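Local coordinates for URE2 protein (Saccharomyces cerevisiae, PDB 1HQO) that represses nitrogen-catabolite genes by holding GATA-type transcriptional activators in the cytoplasm, and also has glutathione peroxidase activity, at residues N28-A33 against K253-E258; L36-F41 against P249-A254; P103-D108 against D208-A213; E169-L174 against F199-W204. All blocks are in the same frame, centred on the assembly; numbering follows the deposited sequence.

Contact 1 (N28-A33 against K253-E258)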
# COMPACT_ATOMS: atom_id res chain seq x y z
N ASN A 28 5.13 -8.24 -8.34
CA ASN A 28 4.32 -7.03 -8.44
C ASN A 28 4.30 -6.54 -9.85
O ASN A 28 3.44 -5.76 -10.25
CB ASN A 28 4.85 -5.95 -7.51
CG ASN A 28 4.36 -6.14 -6.11
OD1 ASN A 28 3.28 -6.69 -5.90
ND2 ASN A 28 5.15 -5.69 -5.14
N GLY A 29 5.26 -7.02 -10.62
CA GLY A 29 5.34 -6.65 -12.02
C GLY A 29 4.30 -7.42 -12.80
O GLY A 29 3.50 -6.84 -13.55
N PHE A 30 4.30 -8.74 -12.64
CA PHE A 30 3.34 -9.58 -13.35
C PHE A 30 1.95 -9.27 -12.86
O PHE A 30 0.98 -9.64 -13.49
CB PHE A 30 3.66 -11.05 -13.16
CG PHE A 30 4.91 -11.50 -13.89
CD1 PHE A 30 6.14 -11.54 -13.25
CD2 PHE A 30 4.84 -11.87 -15.23
CE1 PHE A 30 7.28 -11.94 -13.93
CE2 PHE A 30 5.97 -12.27 -15.91
CZ PHE A 30 7.20 -12.31 -15.25
N LYS A 31 1.87 -8.57 -11.74
CA LYS A 31 0.60 -8.17 -11.17
C LYS A 31 -0.02 -7.07 -12.03
O LYS A 31 -1.20 -7.07 -12.29
CB LYS A 31 0.79 -7.66 -9.75
CG LYS A 31 -0.51 -7.30 -9.06
CD LYS A 31 -0.32 -6.82 -7.64
CE LYS A 31 0.15 -5.40 -7.60
NZ LYS A 31 0.31 -4.96 -6.19
N VAL A 32 0.78 -6.11 -12.46
CA VAL A 32 0.25 -5.03 -13.29
C VAL A 32 -0.08 -5.57 -14.67
O VAL A 32 -1.07 -5.18 -15.27
CB VAL A 32 1.28 -3.91 -13.44
CG1 VAL A 32 0.75 -2.85 -14.35
CG2 VAL A 32 1.60 -3.33 -12.09
N ALA A 33 0.76 -6.47 -15.16
CA ALA A 33 0.61 -7.10 -16.48
C ALA A 33 -0.71 -7.83 -16.56
O ALA A 33 -1.46 -7.70 -17.53
CB ALA A 33 1.73 -8.08 -16.73
N LYS A 253 -1.36 -15.52 -20.28
CA LYS A 253 -0.47 -14.91 -21.25
C LYS A 253 0.40 -13.87 -20.58
O LYS A 253 1.60 -13.74 -20.86
CB LYS A 253 -1.27 -14.24 -22.37
CG LYS A 253 -1.87 -12.91 -22.00
CD LYS A 253 -2.51 -12.25 -23.22
CE LYS A 253 -2.89 -10.80 -22.89
NZ LYS A 253 -3.64 -10.12 -23.98
N ALA A 254 -0.22 -13.12 -19.68
CA ALA A 254 0.51 -12.11 -18.97
C ALA A 254 1.68 -12.75 -18.25
O ALA A 254 2.79 -12.23 -18.29
CB ALA A 254 -0.40 -11.42 -17.99
N LEU A 255 1.44 -13.89 -17.62
CA LEU A 255 2.50 -14.60 -16.89
C LEU A 255 3.53 -15.28 -17.78
O LEU A 255 4.66 -15.53 -17.33
CB LEU A 255 1.90 -15.63 -15.94
CG LEU A 255 1.03 -15.13 -14.78
CD1 LEU A 255 0.54 -16.30 -13.96
CD2 LEU A 255 1.82 -14.22 -13.89
N ARG A 256 3.14 -15.61 -19.01
CA ARG A 256 4.02 -16.24 -19.99
C ARG A 256 5.16 -15.30 -20.10
O ARG A 256 6.33 -15.69 -20.21
CB ARG A 256 3.36 -16.35 -21.37
CG ARG A 256 2.32 -17.43 -21.46
CD ARG A 256 2.95 -18.79 -21.09
NE ARG A 256 1.95 -19.78 -20.68
CZ ARG A 256 2.24 -21.03 -20.30
NH1 ARG A 256 3.50 -21.46 -20.29
NH2 ARG A 256 1.26 -21.85 -19.94
N GLY A 257 4.77 -14.03 -20.06
CA GLY A 257 5.71 -12.93 -20.12
C GLY A 257 5.53 -12.13 -21.40
O GLY A 257 4.68 -12.51 -22.25
N GLU A 258 6.29 -11.02 -21.60
CA GLU A 258 6.20 -10.39 -22.94
C GLU A 258 6.37 -11.71 -23.76
O GLU A 258 5.70 -12.07 -24.70
CB GLU A 258 7.30 -9.38 -23.34
CG GLU A 258 7.75 -9.82 -24.83
CD GLU A 258 9.30 -10.05 -25.09
OE1 GLU A 258 9.88 -10.75 -24.21
OE2 GLU A 258 9.94 -9.63 -26.13
OXT GLU A 258 7.19 -12.55 -23.44

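Contact 2 (L36-F41 against P249-A254)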
# COMPACT_ATOMS: atom_id res chain seq x y z
N LEU A 36 -3.44 -5.43 -16.81
CA LEU A 36 -3.47 -4.76 -18.08
C LEU A 36 -4.21 -5.69 -19.02
O LEU A 36 -5.25 -5.32 -19.56
CB LEU A 36 -2.06 -4.46 -18.58
CG LEU A 36 -1.38 -3.22 -17.98
CD1 LEU A 36 0.07 -3.15 -18.40
CD2 LEU A 36 -2.11 -1.96 -18.40
N SER A 37 -3.71 -6.91 -19.19
CA SER A 37 -4.34 -7.89 -20.09
C SER A 37 -5.82 -8.13 -19.83
O SER A 37 -6.61 -8.27 -20.75
CB SER A 37 -3.60 -9.24 -20.04
OG SER A 37 -2.30 -9.15 -20.62
N GLU A 38 -6.19 -8.19 -18.56
CA GLU A 38 -7.57 -8.46 -18.16
C GLU A 38 -8.48 -7.26 -18.44
O GLU A 38 -9.70 -7.38 -18.47
CB GLU A 38 -7.58 -8.82 -16.67
CG GLU A 38 -8.78 -9.64 -16.23
CD GLU A 38 -8.70 -11.08 -16.70
OE1 GLU A 38 -7.73 -11.77 -16.36
OE2 GLU A 38 -9.62 -11.52 -17.43
N LEU A 39 -7.87 -6.10 -18.63
CA LEU A 39 -8.62 -4.89 -18.93
C LEU A 39 -8.55 -4.57 -20.43
O LEU A 39 -9.19 -3.66 -20.92
CB LEU A 39 -8.07 -3.70 -18.13
CG LEU A 39 -8.44 -3.67 -16.66
CD1 LEU A 39 -8.06 -2.31 -16.10
CD2 LEU A 39 -9.94 -3.89 -16.49
N GLY A 40 -7.74 -5.33 -21.16
CA GLY A 40 -7.66 -5.10 -22.59
C GLY A 40 -6.53 -4.20 -23.06
O GLY A 40 -5.97 -4.44 -24.13
N PHE A 41 -6.21 -3.18 -22.28
CA PHE A 41 -5.15 -2.23 -22.63
C PHE A 41 -3.96 -2.85 -23.32
O PHE A 41 -3.51 -3.94 -22.94
CB PHE A 41 -4.66 -1.52 -21.37
CG PHE A 41 -5.72 -0.70 -20.69
CD1 PHE A 41 -5.70 -0.52 -19.32
CD2 PHE A 41 -6.75 -0.12 -21.43
CE1 PHE A 41 -6.68 0.22 -18.70
CE2 PHE A 41 -7.74 0.62 -20.81
CZ PHE A 41 -7.70 0.78 -19.44
N PRO A 249 -7.25 -17.15 -19.20
CA PRO A 249 -6.21 -16.95 -20.22
C PRO A 249 -5.49 -15.59 -20.15
O PRO A 249 -4.26 -15.51 -20.36
CB PRO A 249 -6.96 -17.19 -21.53
CG PRO A 249 -8.40 -16.76 -21.18
CD PRO A 249 -8.58 -17.34 -19.81
N ALA A 250 -6.26 -14.54 -19.85
CA ALA A 250 -5.71 -13.19 -19.72
C ALA A 250 -4.56 -13.25 -18.72
O ALA A 250 -3.48 -12.68 -18.94
CB ALA A 250 -6.79 -12.22 -19.24
N VAL A 251 -4.81 -13.97 -17.63
CA VAL A 251 -3.86 -14.18 -16.54
C VAL A 251 -2.68 -15.04 -16.97
O VAL A 251 -1.57 -14.88 -16.48
CB VAL A 251 -4.53 -14.91 -15.36
CG1 VAL A 251 -3.50 -15.19 -14.28
CG2 VAL A 251 -5.68 -14.08 -14.81
N ILE A 252 -2.92 -15.97 -17.87
CA ILE A 252 -1.86 -16.85 -18.30
C ILE A 252 -0.86 -16.23 -19.27
O ILE A 252 0.35 -16.38 -19.08
CB ILE A 252 -2.47 -18.11 -18.90
CG1 ILE A 252 -3.18 -18.89 -17.79
CG2 ILE A 252 -1.39 -18.94 -19.57
CD1 ILE A 252 -3.98 -20.08 -18.26
N LYS A 253 -1.36 -15.52 -20.28
CA LYS A 253 -0.47 -14.91 -21.25
C LYS A 253 0.40 -13.87 -20.58
O LYS A 253 1.60 -13.74 -20.86
CB LYS A 253 -1.27 -14.24 -22.37
CG LYS A 253 -1.87 -12.91 -22.00
CD LYS A 253 -2.51 -12.25 -23.22
CE LYS A 253 -2.89 -10.80 -22.89
NZ LYS A 253 -3.64 -10.12 -23.98
N ALA A 254 -0.22 -13.12 -19.68
CA ALA A 254 0.51 -12.11 -18.97
C ALA A 254 1.68 -12.75 -18.25
O ALA A 254 2.79 -12.23 -18.29
CB ALA A 254 -0.40 -11.42 -17.99

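Contact 3 (P103-D108 against D208-A213)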
# COMPACT_ATOMS: atom_id res chain seq x y z
N PRO A 103 -17.29 -0.62 -14.61
CA PRO A 103 -16.29 -0.87 -13.55
C PRO A 103 -15.78 -2.31 -13.45
O PRO A 103 -16.07 -3.03 -12.48
CB PRO A 103 -17.04 -0.43 -12.29
CG PRO A 103 -18.41 -0.91 -12.55
CD PRO A 103 -18.63 -0.48 -14.01
N LEU A 104 -15.01 -2.72 -14.45
CA LEU A 104 -14.48 -4.07 -14.51
C LEU A 104 -13.34 -4.23 -13.51
O LEU A 104 -12.50 -3.33 -13.36
CB LEU A 104 -14.00 -4.36 -15.94
CG LEU A 104 -13.78 -5.82 -16.34
CD1 LEU A 104 -14.97 -6.67 -15.89
CD2 LEU A 104 -13.55 -5.90 -17.85
N LEU A 105 -13.32 -5.37 -12.82
CA LEU A 105 -12.29 -5.66 -11.82
C LEU A 105 -12.31 -4.57 -10.77
O LEU A 105 -11.37 -4.44 -9.98
CB LEU A 105 -10.91 -5.68 -12.48
CG LEU A 105 -10.64 -6.62 -13.64
CD1 LEU A 105 -9.28 -6.29 -14.22
CD2 LEU A 105 -10.68 -8.06 -13.17
N TRP A 106 -13.39 -3.81 -10.76
CA TRP A 106 -13.53 -2.68 -9.85
C TRP A 106 -14.99 -2.64 -9.35
O TRP A 106 -15.68 -3.66 -9.33
CB TRP A 106 -13.15 -1.43 -10.66
CG TRP A 106 -13.01 -0.10 -9.95
CD1 TRP A 106 -13.36 1.13 -10.47
CD2 TRP A 106 -12.45 0.16 -8.65
NE1 TRP A 106 -13.06 2.12 -9.57
CE2 TRP A 106 -12.50 1.56 -8.45
CE3 TRP A 106 -11.92 -0.65 -7.64
CZ2 TRP A 106 -12.03 2.16 -7.28
CZ3 TRP A 106 -11.44 -0.05 -6.47
CH2 TRP A 106 -11.51 1.34 -6.31
N SER A 107 -15.46 -1.48 -8.92
CA SER A 107 -16.83 -1.37 -8.47
C SER A 107 -17.27 0.07 -8.62
O SER A 107 -16.45 0.97 -8.59
CB SER A 107 -16.96 -1.78 -7.01
OG SER A 107 -18.30 -1.60 -6.54
N ASP A 108 -18.58 0.28 -8.79
CA ASP A 108 -19.14 1.63 -8.92
C ASP A 108 -19.53 2.13 -7.52
O ASP A 108 -19.64 3.34 -7.28
CB ASP A 108 -20.40 1.62 -9.81
CG ASP A 108 -21.60 0.90 -9.15
OD1 ASP A 108 -21.73 -0.34 -9.29
OD2 ASP A 108 -22.42 1.58 -8.47
N ASP A 208 -18.71 -10.47 -4.64
CA ASP A 208 -18.94 -11.72 -5.34
C ASP A 208 -18.57 -11.57 -6.82
O ASP A 208 -19.21 -12.12 -7.71
CB ASP A 208 -20.42 -12.12 -5.18
CG ASP A 208 -20.77 -13.39 -5.92
OD1 ASP A 208 -21.38 -13.31 -7.01
OD2 ASP A 208 -20.41 -14.48 -5.41
N LYS A 209 -17.51 -10.81 -7.07
CA LYS A 209 -17.03 -10.56 -8.43
C LYS A 209 -15.52 -10.46 -8.40
O LYS A 209 -14.95 -10.07 -7.38
CB LYS A 209 -17.59 -9.23 -8.93
CG LYS A 209 -17.17 -8.90 -10.35
CD LYS A 209 -16.79 -7.44 -10.51
CE LYS A 209 -17.92 -6.50 -10.11
NZ LYS A 209 -17.61 -5.08 -10.48
N LEU A 210 -14.86 -10.80 -9.51
CA LEU A 210 -13.40 -10.70 -9.57
C LEU A 210 -12.97 -9.23 -9.63
O LEU A 210 -13.39 -8.50 -10.52
CB LEU A 210 -12.86 -11.40 -10.82
CG LEU A 210 -11.34 -11.33 -10.98
CD1 LEU A 210 -10.72 -12.31 -10.02
CD2 LEU A 210 -10.93 -11.65 -12.40
N THR A 211 -12.14 -8.80 -8.68
CA THR A 211 -11.62 -7.43 -8.67
C THR A 211 -10.10 -7.47 -8.54
O THR A 211 -9.49 -8.53 -8.38
CB THR A 211 -12.14 -6.59 -7.48
OG1 THR A 211 -11.89 -7.28 -6.26
CG2 THR A 211 -13.62 -6.31 -7.61
N ILE A 212 -9.49 -6.29 -8.62
CA ILE A 212 -8.06 -6.21 -8.49
C ILE A 212 -7.64 -6.67 -7.07
O ILE A 212 -6.48 -6.98 -6.83
CB ILE A 212 -7.63 -4.79 -8.79
CG1 ILE A 212 -8.54 -3.81 -8.06
CG2 ILE A 212 -7.75 -4.53 -10.28
CD1 ILE A 212 -8.06 -2.42 -8.13
N ALA A 213 -8.57 -6.73 -6.12
CA ALA A 213 -8.26 -7.18 -4.77
C ALA A 213 -7.80 -8.62 -4.86
O ALA A 213 -6.79 -9.00 -4.27
CB ALA A 213 -9.49 -7.10 -3.86
O HOH W 1 -14.90 -7.93 -13.06

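Contact 4 (E169-L174 against F199-W204)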
# COMPACT_ATOMS: atom_id res chain seq x y z
N GLU A 169 -15.69 -17.74 4.75
CA GLU A 169 -16.93 -17.06 5.07
C GLU A 169 -17.79 -16.74 3.86
O GLU A 169 -19.01 -16.87 3.93
CB GLU A 169 -16.65 -15.77 5.85
CG GLU A 169 -15.87 -15.99 7.12
CD GLU A 169 -15.77 -14.74 7.98
OE1 GLU A 169 -15.61 -13.62 7.42
OE2 GLU A 169 -15.82 -14.89 9.21
N ARG A 170 -17.18 -16.32 2.75
CA ARG A 170 -17.96 -16.00 1.54
C ARG A 170 -18.54 -17.24 0.87
O ARG A 170 -19.51 -17.15 0.13
CB ARG A 170 -17.09 -15.20 0.54
CG ARG A 170 -16.91 -13.72 0.92
CD ARG A 170 -15.54 -13.12 0.50
NE ARG A 170 -15.24 -11.84 1.16
CZ ARG A 170 -15.12 -11.66 2.48
NH1 ARG A 170 -15.27 -12.67 3.33
NH2 ARG A 170 -14.85 -10.45 2.98
N ARG A 171 -17.94 -18.39 1.15
CA ARG A 171 -18.43 -19.64 0.57
C ARG A 171 -19.64 -20.07 1.38
O ARG A 171 -20.62 -20.53 0.81
CB ARG A 171 -17.34 -20.74 0.59
CG ARG A 171 -17.69 -21.98 -0.27
CD ARG A 171 -16.54 -22.97 -0.48
NE ARG A 171 -15.55 -22.53 -1.47
CZ ARG A 171 -15.73 -22.54 -2.79
NH1 ARG A 171 -16.87 -22.97 -3.29
NH2 ARG A 171 -14.77 -22.11 -3.61
N GLU A 172 -19.59 -19.92 2.70
CA GLU A 172 -20.72 -20.31 3.54
C GLU A 172 -21.91 -19.35 3.38
O GLU A 172 -23.05 -19.78 3.30
CB GLU A 172 -20.32 -20.36 5.02
CG GLU A 172 -19.22 -21.39 5.39
CD GLU A 172 -18.80 -21.34 6.88
OE1 GLU A 172 -18.39 -20.26 7.38
OE2 GLU A 172 -18.88 -22.40 7.55
N ALA A 173 -21.63 -18.05 3.33
CA ALA A 173 -22.68 -17.05 3.16
C ALA A 173 -23.39 -17.24 1.83
O ALA A 173 -24.44 -16.64 1.57
CB ALA A 173 -22.09 -15.65 3.25
N LEU A 174 -22.82 -18.08 0.98
CA LEU A 174 -23.39 -18.37 -0.33
C LEU A 174 -24.09 -19.75 -0.39
O LEU A 174 -24.90 -20.00 -1.29
CB LEU A 174 -22.31 -18.33 -1.42
CG LEU A 174 -21.64 -16.99 -1.74
CD1 LEU A 174 -20.56 -17.23 -2.76
CD2 LEU A 174 -22.66 -15.99 -2.25
N PHE A 199 -19.40 -28.92 -5.66
CA PHE A 199 -19.72 -27.72 -6.43
C PHE A 199 -18.72 -26.61 -6.11
O PHE A 199 -18.97 -25.75 -5.26
CB PHE A 199 -21.16 -27.25 -6.11
CG PHE A 199 -21.83 -26.48 -7.23
CD1 PHE A 199 -21.95 -27.03 -8.51
CD2 PHE A 199 -22.33 -25.18 -7.02
CE1 PHE A 199 -22.55 -26.32 -9.56
CE2 PHE A 199 -22.94 -24.45 -8.07
CZ PHE A 199 -23.04 -25.03 -9.35
N ASP A 200 -17.56 -26.64 -6.78
CA ASP A 200 -16.55 -25.61 -6.53
C ASP A 200 -16.69 -24.43 -7.47
O ASP A 200 -16.10 -24.40 -8.55
CB ASP A 200 -15.11 -26.18 -6.61
CG ASP A 200 -14.02 -25.07 -6.67
OD1 ASP A 200 -14.08 -24.07 -5.91
OD2 ASP A 200 -13.07 -25.22 -7.48
N TYR A 201 -17.51 -23.47 -7.06
CA TYR A 201 -17.69 -22.25 -7.83
C TYR A 201 -16.68 -21.20 -7.30
O TYR A 201 -16.23 -21.27 -6.15
CB TYR A 201 -19.15 -21.76 -7.71
CG TYR A 201 -19.66 -21.68 -6.30
CD1 TYR A 201 -19.50 -20.52 -5.53
CD2 TYR A 201 -20.27 -22.79 -5.70
CE1 TYR A 201 -19.92 -20.47 -4.20
CE2 TYR A 201 -20.70 -22.74 -4.37
CZ TYR A 201 -20.52 -21.58 -3.63
OH TYR A 201 -20.96 -21.53 -2.33
N PRO A 202 -16.26 -20.25 -8.16
CA PRO A 202 -15.31 -19.24 -7.70
C PRO A 202 -15.92 -18.32 -6.66
O PRO A 202 -17.06 -17.87 -6.79
CB PRO A 202 -14.93 -18.50 -8.98
CG PRO A 202 -16.15 -18.60 -9.80
CD PRO A 202 -16.59 -20.03 -9.59
N VAL A 203 -15.17 -18.07 -5.60
CA VAL A 203 -15.65 -17.18 -4.57
C VAL A 203 -14.62 -16.05 -4.61
O VAL A 203 -13.44 -16.31 -4.80
CB VAL A 203 -15.69 -17.90 -3.22
CG1 VAL A 203 -14.40 -18.65 -3.00
CG2 VAL A 203 -15.92 -16.91 -2.12
N TRP A 204 -15.06 -14.80 -4.46
CA TRP A 204 -14.14 -13.68 -4.52
C TRP A 204 -14.15 -12.87 -3.25
O TRP A 204 -15.02 -13.06 -2.40
CB TRP A 204 -14.48 -12.80 -5.71
CG TRP A 204 -14.49 -13.58 -7.02
CD1 TRP A 204 -15.58 -13.85 -7.82
CD2 TRP A 204 -13.36 -14.20 -7.67
NE1 TRP A 204 -15.19 -14.59 -8.91
CE2 TRP A 204 -13.83 -14.81 -8.84
CE3 TRP A 204 -11.99 -14.29 -7.36
CZ2 TRP A 204 -12.99 -15.51 -9.72
CZ3 TRP A 204 -11.15 -14.98 -8.23
CH2 TRP A 204 -11.65 -15.58 -9.39

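Contact 1 (N28-A33 against K253-E258)
F30 meets the C-terminal helix with both its stem and its ring. Its CB lies 3.7 Å from CD2 of L255, and the two side chains pass at a slant. The ring turns an edge to the backbone: CD2 is 3.7 Å from the carbonyl O of A254, which lies in the ring plane. CA of G257 sits near the same plane, 4.3 Å from CE2. The CG of F30 is turned back beside its own backbone N (chi1 -71°), which lays the ring along residues 254-257. One turn further on, A33 and A254 pack closely, CB to CB at 4.2 Å. Small methyl groups let the helices approach here. Helix 249-256 gives way at G257, whose positive phi (113°) suits glycine. On helix 27-39, N28 binds glutathione. Its OD1 accepts from W220 NE1. K31 NZ bonds to Q123 OE1 and to OG of S85, a residue of the glutathione site, and may help to position it. F30 and A33 pack instead on the C-terminal helix. The contact is mainly apolar, apart from a ring edge resting on a backbone carbonyl, and it joins the thioredoxin-like and helical domains by fit of shape.

Contact 2 (L36-F41 against P249-A254)
The carboxylate of E38 lies against A250 of the C-terminal helix, while its OE2 forms a salt bridge with NH1 of R248, just before that helix. OE1 meets two apolar groups: CB of A250 is 3.1 Å from it, and CG2 of V251 is 3.5 Å from it. OE2 is 3.4 Å from the same A250 CB, so the methyl lies against both oxygens. The chain of E38 bends at chi2 (73°), which brings the carboxylate back over the start of helix 249-256. The touches on A250 and V251 are van der Waals contacts, and R248 probably keeps the carboxylate in place over A250. The backbones are closest at this pair, with CA of E38 5.3 Å from CA of A250.

S37 is the second point of contact. Its CB is 3.6 Å from the carbonyl O of A250 and 4.4 Å from the CB of A250. Its OG lies 4.0 Å from CB of A254 and hydrogen-bonds to OH of Y43. The side chain of K253 reaches alongside S37, but its modelled end lies too close to S37, so its exact place is doubtful.

G40, with positive phi (95°), follows the helix and turns the chain toward strand 43-47. F41 meets the ring of Y18 there. L36 and L39 pack on L92 of helix 85-100, while A254 touches Y43 and V251 touches I34. Helix 27-39 thus lies between helix 85-100 and helix 249-256, with the strand of Y43 close to its end.

Contact 3 (P103-D108 against D208-A213)
K209 has its CG anti to the backbone N (chi1 -178°) and bends at chi2 and chi3, which brings NZ under the turn of 103-106. NZ donates to the carbonyl O of W106 at 2.7 Å, coming in tilted from the carbonyl plane, and weakly to O of P103. These are the last and first residues of a type II beta turn, so one ammonium group ties its two ends together. L105 carries the rest. Its carbonyl O accepts from N of I212 at 3.0 Å (N-H...O angle 148°), and its CA faces O of L210 at 3.3 Å. A water accepts from L105 N and donates to L210 O, both at 3.0 Å. The leucines lie side by side, with CD2 of L105 3.7 Å from CD2 of L210. CB of L105 also packs on CG2 of I212. T211 is the N-cap of helix 212-221, and its OG1 accepts a weak bond from N of A213. D214 OD2 in turn accepts from T211 N. This return bond and the T-x-x-D sequence match the N-capping box known at the start of this helix in GST-superfamily proteins, here braced by the linker between the two domains.

Contact 4 (E169-L174 against F199-W204)
In the helical C-terminal domain of this GST-type fold, the end of helix 146-172 holds the extended chain that returns after an unmodelled loop, and a cation-pi contact lies at its centre. R170 comes first. Its CB packs on CG2 of V203 at 3.4 Å, and its guanidinium turns an edge toward O of W204. The polar end is held by L205, whose O accepts from NE.

R171 does most of the work. Its chain is extended up to CD and bends at chi3 (-77°), which brings the guanidinium to Y201, tilted so that NH1 dips over the ring face. The guanidinium and ring planes are 51° apart. CZ stands 5.0 Å from the Y201 centroid, 11° off the normal. NH2 donates to the carbonyl O of Y201 at 3.0 Å, nearly along the C=O direction. The same NH2 forms a salt bridge with OD1 of D200 at 3.1 Å. NE pairs with OE1 of E237. With two carboxylates and a carbonyl around it, the positive charge is probably well compensated, although K240 is also near.

L174 closes the segment. Its CD1 meets the rim of the Y201 ring, 3.6 Å from CE1. The Y201 hydroxyl gives a weak bond to the carbonyl O of R171. On the ring face, NH1 of R171 sits 3.8 Å above the plane, over its centre.

This chain is the GST-like nitrogen regulation fragment of the protein. From the N terminus, helix 27-39 opens contacts 1 and 2, and both close at the C-terminal helix 249-256. Contact 2 lies within contact 1, and the two share K253 and A254. Contact 3 lies within contact 2 and ties the linker after helix 85-100 to the start of helix 212-221. Contact 4 lies within contact 3 and closes the shortest loop, across the unmodelled residues. None cross. Contact 3 touches contacts 2 and 4: L105 packs on L39 and E38, while L210 packs on W204. Contacts 1 to 3 join the thioredoxin-like domain and linker to the helical domain. Contact 4 stays within the helical domain.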